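PDB 6WES: Tox3 from Phaeosphaeria nodorum, which is a secreted necrotrophic effector of a fungal wheat pathogen, probably recognised in the host through Snn3, this chain being its C-terminal part, consistent with the product of pro-domain removal. Local coordinates for residues G68-T74 / F102-R108; Y96-F102 / Q123-H128. All blocks are in the same frame, centred on the assembly; numbering follows the deposited sequence.

Contact 1: G68-T74 / F102-R108; sequences GNAASTT and FTLGFDR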
ATOM      1  N   GLY A  68      -4.843   7.188  21.528  1.00  9.59           N
ATOM      2  CA  GLY A  68      -5.799   8.272  21.693  1.00 12.74           C
ATOM      3  C   GLY A  68      -5.232   9.628  21.363  1.00 16.09           C
ATOM      4  O   GLY A  68      -5.974  10.520  20.934  1.00 18.56           O
ATOM      5  N   ASN A  69      -3.925   9.804  21.537  1.00 14.98           N
ATOM      6  CA  ASN A  69      -3.262  11.071  21.252  1.00 21.09           C
ATOM      7  C   ASN A  69      -2.650  11.124  19.857  1.00 21.14           C
ATOM      8  O   ASN A  69      -1.997  12.121  19.527  1.00 25.73           O
ATOM      9  CB  ASN A  69      -2.161  11.320  22.290  1.00 29.16           C
ATOM     10  CG  ASN A  69      -0.916  10.479  22.040  1.00 38.36           C
ATOM     11  OD1 ASN A  69      -1.001   9.331  21.595  1.00 40.39           O
ATOM     12  ND2 ASN A  69       0.253  11.051  22.331  1.00 42.39           N
ATOM     13  N   ALA A  70      -2.824  10.090  19.042  1.00 13.09           N
ATOM     14  CA  ALA A  70      -2.216  10.037  17.720  1.00 11.14           C
ATOM     15  C   ALA A  70      -3.167  10.629  16.691  1.00 13.64           C
ATOM     16  O   ALA A  70      -4.391  10.543  16.813  1.00 18.19           O
ATOM     17  CB  ALA A  70      -1.874   8.585  17.360  1.00 11.60           C
ATOM     18  N   ALA A  71      -2.599  11.266  15.678  1.00 11.84           N
ATOM     19  CA  ALA A  71      -3.366  11.901  14.619  1.00 12.37           C
ATOM     20  C   ALA A  71      -3.220  11.191  13.285  1.00 10.25           C
ATOM     21  O   ALA A  71      -3.698  11.697  12.271  1.00 12.41           O
ATOM     22  CB  ALA A  71      -2.971  13.375  14.501  1.00 16.02           C
ATOM     23  N   SER A  72      -2.553  10.044  13.251  1.00 10.78           N
ATOM     24  CA  SER A  72      -2.303   9.383  11.984  1.00 10.69           C
ATOM     25  C   SER A  72      -1.904   7.939  12.247  1.00 11.66           C
ATOM     26  O   SER A  72      -1.498   7.579  13.353  1.00 13.05           O
ATOM     27  CB  SER A  72      -1.136  10.064  11.268  1.00 13.10           C
ATOM     28  OG  SER A  72       0.060   9.874  12.007  1.00 16.79           O
ATOM     29  N   THR A  73      -1.975   7.121  11.196  1.00  9.82           N
ATOM     30  CA  THR A  73      -1.358   5.797  11.227  1.00 10.29           C
ATOM     31  C   THR A  73      -0.967   5.442   9.803  1.00 11.36           C
ATOM     32  O   THR A  73      -1.641   5.832   8.847  1.00 12.20           O
ATOM     33  CB  THR A  73      -2.279   4.757  11.890  1.00 12.14           C
ATOM     34  OG1 THR A  73      -1.551   3.538  12.088  1.00 14.18           O
ATOM     35  CG2 THR A  73      -3.501   4.468  11.047  1.00 14.48           C
ATOM     36  N   THR A  74       0.140   4.721   9.659  1.00 11.08           N
ATOM     37  CA  THR A  74       0.716   4.434   8.349  1.00 10.89           C
ATOM     38  C   THR A  74       0.981   2.942   8.222  1.00 12.14           C
ATOM     39  O   THR A  74       1.244   2.264   9.215  1.00 14.86           O
ATOM     40  CB  THR A  74       2.057   5.184   8.118  1.00 12.29           C
ATOM     41  OG1 THR A  74       1.877   6.615   8.209  1.00 20.62           O
ATOM     42  CG2 THR A  74       2.624   4.892   6.747  1.00 14.50           C
ATOM     43  N   PHE A 102       0.742   3.851   2.746  1.00  9.44           N
ATOM     44  CA  PHE A 102      -0.487   4.636   2.844  1.00 10.08           C
ATOM     45  C   PHE A 102      -0.608   5.165   4.263  1.00 11.01           C
ATOM     46  O   PHE A 102      -0.210   4.494   5.216  1.00 10.89           O
ATOM     47  CB  PHE A 102      -1.747   3.797   2.565  1.00 10.92           C
ATOM     48  CG  PHE A 102      -1.862   3.308   1.144  1.00 10.06           C
ATOM     49  CD1 PHE A 102      -2.416   4.132   0.177  1.00  9.45           C
ATOM     50  CD2 PHE A 102      -1.419   2.032   0.781  1.00  9.70           C
ATOM     51  CE1 PHE A 102      -2.522   3.714  -1.135  1.00 11.68           C
ATOM     52  CE2 PHE A 102      -1.525   1.582  -0.547  1.00  9.25           C
ATOM     53  CZ  PHE A 102      -2.082   2.431  -1.493  1.00 10.85           C
ATOM     54  N   THR A 103      -1.143   6.374   4.402  1.00 10.91           N
ATOM     55  CA  THR A 103      -1.314   6.996   5.706  1.00 10.28           C
ATOM     56  C   THR A 103      -2.749   7.466   5.833  1.00 10.70           C
ATOM     57  O   THR A 103      -3.291   8.071   4.906  1.00 12.81           O
ATOM     58  CB  THR A 103      -0.356   8.168   5.913  1.00 12.41           C
ATOM     59  OG1 THR A 103       0.990   7.675   5.886  1.00 15.15           O
ATOM     60  CG2 THR A 103      -0.615   8.908   7.236  1.00 14.35           C
ATOM     61  N   LEU A 104      -3.344   7.174   6.975  1.00  9.81           N
ATOM     62  CA  LEU A 104      -4.673   7.629   7.347  1.00 11.72           C
ATOM     63  C   LEU A 104      -4.479   8.739   8.371  1.00 11.88           C
ATOM     64  O   LEU A 104      -3.866   8.506   9.421  1.00 13.27           O
ATOM     65  CB  LEU A 104      -5.397   6.432   7.966  1.00 14.34           C
ATOM     66  CG  LEU A 104      -6.830   6.509   8.431  1.00 16.06           C
ATOM     67  CD1 LEU A 104      -7.761   6.802   7.285  1.00 16.15           C
ATOM     68  CD2 LEU A 104      -7.172   5.184   9.090  1.00 18.11           C
ATOM     69  N   GLY A 105      -4.995   9.932   8.079  1.00  9.88           N
ATOM     70  CA  GLY A 105      -4.872  11.084   8.964  1.00 10.68           C
ATOM     71  C   GLY A 105      -6.204  11.402   9.620  1.00 12.19           C
ATOM     72  O   GLY A 105      -7.248  11.352   8.965  1.00 12.11           O
ATOM     73  N   PHE A 106      -6.155  11.775  10.900  1.00 10.44           N
ATOM     74  CA  PHE A 106      -7.342  12.135  11.669  1.00 10.87           C
ATOM     75  C   PHE A 106      -7.281  13.585  12.135  1.00 12.46           C
ATOM     76  O   PHE A 106      -6.201  14.159  12.343  1.00 14.70           O
ATOM     77  CB  PHE A 106      -7.461  11.265  12.926  1.00 11.82           C
ATOM     78  CG  PHE A 106      -7.610   9.800  12.626  1.00 12.66           C
ATOM     79  CD1 PHE A 106      -8.858   9.272  12.326  1.00 13.53           C
ATOM     80  CD2 PHE A 106      -6.513   8.957  12.616  1.00 15.21           C
ATOM     81  CE1 PHE A 106      -9.019   7.945  12.022  1.00 13.64           C
ATOM     82  CE2 PHE A 106      -6.678   7.589  12.337  1.00 12.86           C
ATOM     83  CZ  PHE A 106      -7.930   7.092  12.022  1.00 15.16           C
ATOM     84  N   ASP A 107      -8.458  14.172  12.313  1.00 10.93           N
ATOM     85  CA  ASP A 107      -8.602  15.461  12.993  1.00 11.77           C
ATOM     86  C   ASP A 107      -9.441  15.216  14.245  1.00 12.31           C
ATOM     87  O   ASP A 107     -10.676  15.281  14.208  1.00 11.27           O
ATOM     88  CB  ASP A 107      -9.240  16.519  12.107  1.00 14.37           C
ATOM     89  CG  ASP A 107      -9.405  17.861  12.812  1.00 14.42           C
ATOM     90  OD1 ASP A 107      -9.150  17.963  14.030  1.00 15.00           O
ATOM     91  OD2 ASP A 107      -9.774  18.826  12.119  1.00 18.67           O
ATOM     92  N   ARG A 108      -8.754  14.960  15.368  1.00 11.00           N
ATOM     93  CA  ARG A 108      -9.464  14.594  16.588  1.00 11.87           C
ATOM     94  C   ARG A 108     -10.197  15.772  17.208  1.00 10.83           C
ATOM     95  O   ARG A 108     -11.064  15.556  18.057  1.00 12.76           O
ATOM     96  CB  ARG A 108      -8.559  13.897  17.601  1.00 12.80           C
ATOM     97  CG  ARG A 108      -8.161  12.469  17.183  1.00  9.86           C
ATOM     98  CD  ARG A 108      -7.346  11.842  18.257  1.00 12.62           C
ATOM     99  NE  ARG A 108      -6.908  10.468  18.032  1.00 14.00           N
ATOM    100  CZ  ARG A 108      -7.616   9.384  18.335  1.00 12.98           C
ATOM    101  NH1 ARG A 108      -8.857   9.501  18.776  1.00 11.21           N
ATOM    102  NH2 ARG A 108      -7.094   8.164  18.181  1.00 13.16           N
TER

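Contact 2: Y96-F102 / Q123-H128; sequences YQLRQPF and QRPTMH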
ATOM      1  N   TYR A  96       9.443  -9.097  -8.909  1.00 11.15           N
ATOM      2  CA  TYR A  96       9.351  -7.706  -8.487  1.00  9.95           C
ATOM      3  C   TYR A  96       8.541  -7.621  -7.214  1.00 13.65           C
ATOM      4  O   TYR A  96       7.574  -8.365  -7.034  1.00 16.13           O
ATOM      5  CB  TYR A  96       8.631  -6.863  -9.535  1.00 11.44           C
ATOM      6  CG  TYR A  96       9.433  -6.807 -10.785  1.00 10.96           C
ATOM      7  CD1 TYR A  96      10.395  -5.826 -10.969  1.00 11.79           C
ATOM      8  CD2 TYR A  96       9.239  -7.759 -11.779  1.00 11.32           C
ATOM      9  CE1 TYR A  96      11.168  -5.803 -12.124  1.00 11.53           C
ATOM     10  CE2 TYR A  96       9.995  -7.753 -12.905  1.00 12.04           C
ATOM     11  CZ  TYR A  96      10.957  -6.772 -13.067  1.00 11.60           C
ATOM     12  OH  TYR A  96      11.724  -6.784 -14.209  1.00 15.20           O
ATOM     13  N   GLN A  97       8.935  -6.713  -6.340  1.00 10.41           N
ATOM     14  CA  GLN A  97       8.156  -6.413  -5.149  1.00 10.31           C
ATOM     15  C   GLN A  97       7.987  -4.906  -5.028  1.00 10.57           C
ATOM     16  O   GLN A  97       8.983  -4.163  -4.978  1.00 11.09           O
ATOM     17  CB  GLN A  97       8.866  -6.949  -3.921  1.00 10.58           C
ATOM     18  CG  GLN A  97       8.056  -6.735  -2.652  1.00 10.79           C
ATOM     19  CD  GLN A  97       8.653  -7.505  -1.509  1.00 12.10           C
ATOM     20  OE1 GLN A  97       9.435  -6.959  -0.725  1.00 13.94           O
ATOM     21  NE2 GLN A  97       8.296  -8.783  -1.410  1.00 13.26           N
ATOM     22  N   LEU A  98       6.737  -4.467  -4.989  1.00  9.49           N
ATOM     23  CA  LEU A  98       6.381  -3.063  -4.843  1.00  9.08           C
ATOM     24  C   LEU A  98       5.948  -2.832  -3.403  1.00  9.66           C
ATOM     25  O   LEU A  98       5.149  -3.608  -2.855  1.00 11.31           O
ATOM     26  CB  LEU A  98       5.225  -2.742  -5.781  1.00 11.05           C
ATOM     27  CG  LEU A  98       4.623  -1.342  -5.685  1.00 11.14           C
ATOM     28  CD1 LEU A  98       5.702  -0.265  -5.948  1.00 13.45           C
ATOM     29  CD2 LEU A  98       3.507  -1.245  -6.688  1.00 14.81           C
ATOM     30  N   ARG A  99       6.537  -1.830  -2.773  1.00  8.80           N
ATOM     31  CA  ARG A  99       6.260  -1.500  -1.377  1.00  8.42           C
ATOM     32  C   ARG A  99       5.633  -0.109  -1.364  1.00  9.47           C
ATOM     33  O   ARG A  99       6.312   0.899  -1.616  1.00 10.20           O
ATOM     34  CB  ARG A  99       7.548  -1.557  -0.566  1.00  9.72           C
ATOM     35  CG  ARG A  99       8.212  -2.925  -0.634  1.00 10.97           C
ATOM     36  CD  ARG A  99       9.514  -2.999   0.143  1.00 11.37           C
ATOM     37  NE  ARG A  99      10.196  -4.249  -0.163  1.00 12.69           N
ATOM     38  CZ  ARG A  99      11.502  -4.455   0.007  1.00 12.54           C
ATOM     39  NH1 ARG A  99      12.266  -3.492   0.527  1.00 15.54           N
ATOM     40  NH2 ARG A  99      12.023  -5.624  -0.313  1.00 14.19           N
ATOM     41  N   GLN A 100       4.340  -0.045  -1.097  1.00  9.01           N
ATOM     42  CA  GLN A 100       3.559   1.181  -1.267  1.00  8.36           C
ATOM     43  C   GLN A 100       2.992   1.647   0.069  1.00  8.81           C
ATOM     44  O   GLN A 100       2.079   0.995   0.614  1.00 10.11           O
ATOM     45  CB  GLN A 100       2.442   0.899  -2.268  1.00  9.28           C
ATOM     46  CG  GLN A 100       1.440   2.041  -2.476  1.00  9.77           C
ATOM     47  CD  GLN A 100       2.099   3.275  -3.040  1.00 10.48           C
ATOM     48  OE1 GLN A 100       2.465   3.305  -4.218  1.00 11.89           O
ATOM     49  NE2 GLN A 100       2.267   4.306  -2.209  1.00 10.75           N
ATOM     50  N   PRO A 101       3.484   2.736   0.652  1.00  8.04           N
ATOM     51  CA  PRO A 101       2.917   3.233   1.913  1.00  9.66           C
ATOM     52  C   PRO A 101       1.577   3.914   1.701  1.00  9.87           C
ATOM     53  O   PRO A 101       1.303   4.484   0.639  1.00 10.11           O
ATOM     54  CB  PRO A 101       3.945   4.262   2.403  1.00 10.43           C
ATOM     55  CG  PRO A 101       5.159   4.083   1.554  1.00 13.69           C
ATOM     56  CD  PRO A 101       4.697   3.473   0.249  1.00 10.24           C
ATOM     57  N   PHE A 102       0.742   3.851   2.746  1.00  9.44           N
ATOM     58  CA  PHE A 102      -0.487   4.636   2.844  1.00 10.08           C
ATOM     59  C   PHE A 102      -0.608   5.165   4.263  1.00 11.01           C
ATOM     60  O   PHE A 102      -0.210   4.494   5.216  1.00 10.89           O
ATOM     61  CB  PHE A 102      -1.747   3.797   2.565  1.00 10.92           C
ATOM     62  CG  PHE A 102      -1.862   3.308   1.144  1.00 10.06           C
ATOM     63  CD1 PHE A 102      -2.416   4.132   0.177  1.00  9.45           C
ATOM     64  CD2 PHE A 102      -1.419   2.032   0.781  1.00  9.70           C
ATOM     65  CE1 PHE A 102      -2.522   3.714  -1.135  1.00 11.68           C
ATOM     66  CE2 PHE A 102      -1.525   1.582  -0.547  1.00  9.25           C
ATOM     67  CZ  PHE A 102      -2.082   2.431  -1.493  1.00 10.85           C
ATOM     68  N   GLN A 123       1.924   8.696  -1.381  1.00 11.69           N
ATOM     69  CA  GLN A 123       3.233   8.516  -0.785  1.00 12.26           C
ATOM     70  C   GLN A 123       4.125   7.748  -1.743  1.00 10.93           C
ATOM     71  O   GLN A 123       3.664   6.864  -2.477  1.00 10.89           O
ATOM     72  CB  GLN A 123       3.132   7.790   0.545  1.00 14.19           C
ATOM     73  CG  GLN A 123       2.654   8.728   1.659  1.00 19.46           C
ATOM     74  CD  GLN A 123       2.750   8.059   2.998  1.00 27.34           C
ATOM     75  OE1 GLN A 123       1.777   7.471   3.462  1.00 26.46           O
ATOM     76  NE2 GLN A 123       3.926   8.109   3.618  1.00 30.83           N
ATOM     77  N   ARG A 124       5.399   8.099  -1.734  1.00 10.99           N
ATOM     78  CA  ARG A 124       6.360   7.506  -2.659  1.00 10.59           C
ATOM     79  C   ARG A 124       6.578   6.032  -2.351  1.00 10.87           C
ATOM     80  O   ARG A 124       6.956   5.684  -1.220  1.00 12.43           O
ATOM     81  CB  ARG A 124       7.692   8.247  -2.529  1.00 13.25           C
ATOM     82  CG  ARG A 124       8.777   7.801  -3.521  1.00 14.95           C
ATOM     83  CD  ARG A 124      10.082   8.619  -3.324  1.00 19.25           C
ATOM     84  NE  ARG A 124      11.157   8.179  -4.221  1.00 25.45           N
ATOM     85  CZ  ARG A 124      12.196   8.935  -4.575  1.00 30.60           C
ATOM     86  NH1 ARG A 124      12.317  10.172  -4.109  1.00 30.51           N
ATOM     87  NH2 ARG A 124      13.113   8.454  -5.405  1.00 30.60           N
ATOM     88  N   PRO A 125       6.362   5.134  -3.304  1.00  9.61           N
ATOM     89  CA  PRO A 125       6.650   3.714  -3.105  1.00 10.47           C
ATOM     90  C   PRO A 125       8.077   3.404  -3.547  1.00 12.44           C
ATOM     91  O   PRO A 125       8.779   4.258  -4.086  1.00 16.05           O
ATOM     92  CB  PRO A 125       5.660   3.052  -4.063  1.00 12.84           C
ATOM     93  CG  PRO A 125       5.598   4.026  -5.241  1.00 12.75           C
ATOM     94  CD  PRO A 125       5.729   5.413  -4.617  1.00 11.97           C
ATOM     95  N   THR A 126       8.501   2.172  -3.295  1.00  9.79           N
ATOM     96  CA  THR A 126       9.742   1.660  -3.858  1.00 11.41           C
ATOM     97  C   THR A 126       9.471   0.319  -4.518  1.00 10.90           C
ATOM     98  O   THR A 126       8.592  -0.432  -4.088  1.00 12.43           O
ATOM     99  CB  THR A 126      10.824   1.489  -2.797  1.00 13.17           C
ATOM    100  OG1 THR A 126      10.387   0.560  -1.790  1.00 16.24           O
ATOM    101  CG2 THR A 126      11.162   2.840  -2.158  1.00 18.38           C
ATOM    102  N   MET A 127      10.216   0.012  -5.568  1.00 10.53           N
ATOM    103  CA  MET A 127      10.132  -1.278  -6.228  1.00  9.39           C
ATOM    104  C   MET A 127      11.498  -1.932  -6.183  1.00 10.25           C
ATOM    105  O   MET A 127      12.531  -1.253  -6.142  1.00 11.48           O
ATOM    106  CB  MET A 127       9.667  -1.167  -7.682  1.00 12.25           C
ATOM    107  CG  MET A 127       9.403  -2.535  -8.348  1.00 13.78           C
ATOM    108  SD  MET A 127       8.670  -2.424  -9.992  1.00 17.53           S
ATOM    109  CE  MET A 127       7.008  -1.923  -9.476  1.00 11.71           C
ATOM    110  N   HIS A 128      11.489  -3.257  -6.176  1.00 10.39           N
ATOM    111  CA  HIS A 128      12.665  -4.075  -5.957  1.00 12.49           C
ATOM    112  C   HIS A 128      12.604  -5.225  -6.948  1.00 11.89           C
ATOM    113  O   HIS A 128      11.523  -5.759  -7.201  1.00 13.23           O
ATOM    114  CB  HIS A 128      12.611  -4.549  -4.485  1.00 14.78           C
ATOM    115  CG  HIS A 128      12.445  -3.408  -3.525  1.00 14.81           C
ATOM    116  ND1 HIS A 128      13.524  -2.785  -2.943  1.00 14.86           N
ATOM    117  CD2 HIS A 128      11.344  -2.730  -3.105  1.00 14.84           C
ATOM    118  CE1 HIS A 128      13.100  -1.787  -2.186  1.00 13.60           C
ATOM    119  NE2 HIS A 128      11.779  -1.725  -2.274  1.00 14.84           N
TER
HETATM  120  O   HOH W   1       8.526   1.785   0.189  1.00 27.14           O
HETATM  121  O   HOH W   2      -0.059   6.442  -1.025  1.00 11.21           O

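Contact 1: G68-T74 / F102-R108
G68 and R108 meet first: the carbonyl O of G68 sits over one face of the R108 guanidinium, 3.0 Å from NE but at too poor an angle for a hydrogen bond. That proton is used by A70 instead. R108 NE donates to A70 O at 2.8 Å, nearly straight (165°) and close to both the guanidinium plane and the carbonyl plane. The arginine reaches this far because its chain is extended from CG to NE (chi2 -177°), and its NH1 goes on to the carbonyls of P41 and Q43. At A71 the carbonyl O receives F106 N from above its plane, at 2.8 Å, with the edge of the F106 ring turned to it; the aromatic side chain itself packs on L45, M111 and L117. S72 then pairs with G105 across an antiparallel non-hydrogen-bonded position, where S72 CA approaches L104 O at 3.1 Å in a CA-H...O contact. T73 and L104 form the hydrogen-bonded pair, with N-H...O=C bonds in both directions. Their side chains lie alongside each other, T73 CG2 4.1 Å from L104 CB, and lead to V64 and V66 on one hand and to I7, F9 and V47 on the other. T74 faces T103 on the same side of the sheet as S72. T74 OG1 comes within 2.7 Å of T103 OG1, whose firmer partner is Q123 OE1. Beta-branched threonines suit extended strands, and their hydroxyls suit a partly exposed face. The chemistry therefore changes along the hairpin end: backbone bonds run from T73/L104 on to A71/F106, and past them R108 joins the carbonyl of A70 to those of P41 and Q43.

Contact 2: Y96-F102 / Q123-H128
R99 lies flat on H128, guanidinium over imidazole, with centres 3.6 Å apart and planes only 19° from parallel. NH1 comes over the CE1 side of the ring, 3.3 Å away, and the long methylene chain crosses the histidine nearly at a right angle. On the opposite sheet face, L98 CD1 rests 3.8 Å from P125 CB, and the M127 SD approaches Y96 CD1 at 3.9 Å in an oblique Met-aromatic contact. Further along, Q100 bends at chi2 (63°), which brings its amide back to the neighbouring loop: NE2 donates both to Q123 O at 2.9 Å and to P101 O, each close to the amide plane, while OE1 lies against P125 CB.

A second shell fixes these groups. Q97 OE1 accepts NE and NH2 of R99 side-on, each at 2.9 Å, and Q97 NE2 is in turn held by D80. T126 OG1 and H128 NE2, 2.7 Å apart, share a hydrogen bond that fixes the rotation of the imidazole, and one water joins T126 OG1 to R99 O. A second water donates to P101 O and accepts from Q123 N, bridging the backbones past the direct pairing. Y96 OH bonds E129, and its ring meets that of F81.

Beneath all this runs the backbone: Q97 with H128 and R99 with T126 are hydrogen-bonded pairs, L98 with M127 the non-hydrogen-bonded one between them. L98 and M127 make one face apolar; the other pairs its polar groups with one another, partly covered by F143 and I78. Such an antiparallel wall fits the beta-barrel fold.

Both contacts use strand 92-105, whose backbone pairing with strand 72-85 along one edge and strand 126-133 along the other joins the three strands; they share F102. Contact 1 lies about 16 Å from the centre of the chain, partly buried, at the open end of the hairpin 72-85/92-105, where an arginine-carbonyl bond adds to the pairing and two threonine hydroxyls lie close together. Contact 2, about 7 Å from that centre and mostly buried, adds a cation-on-ring stack, apolar packing and buried amide bonds, Q97 with R99 and Q100 with Q123 O. The T103-Q123 hydrogen bond is an added side-chain link between the contacts.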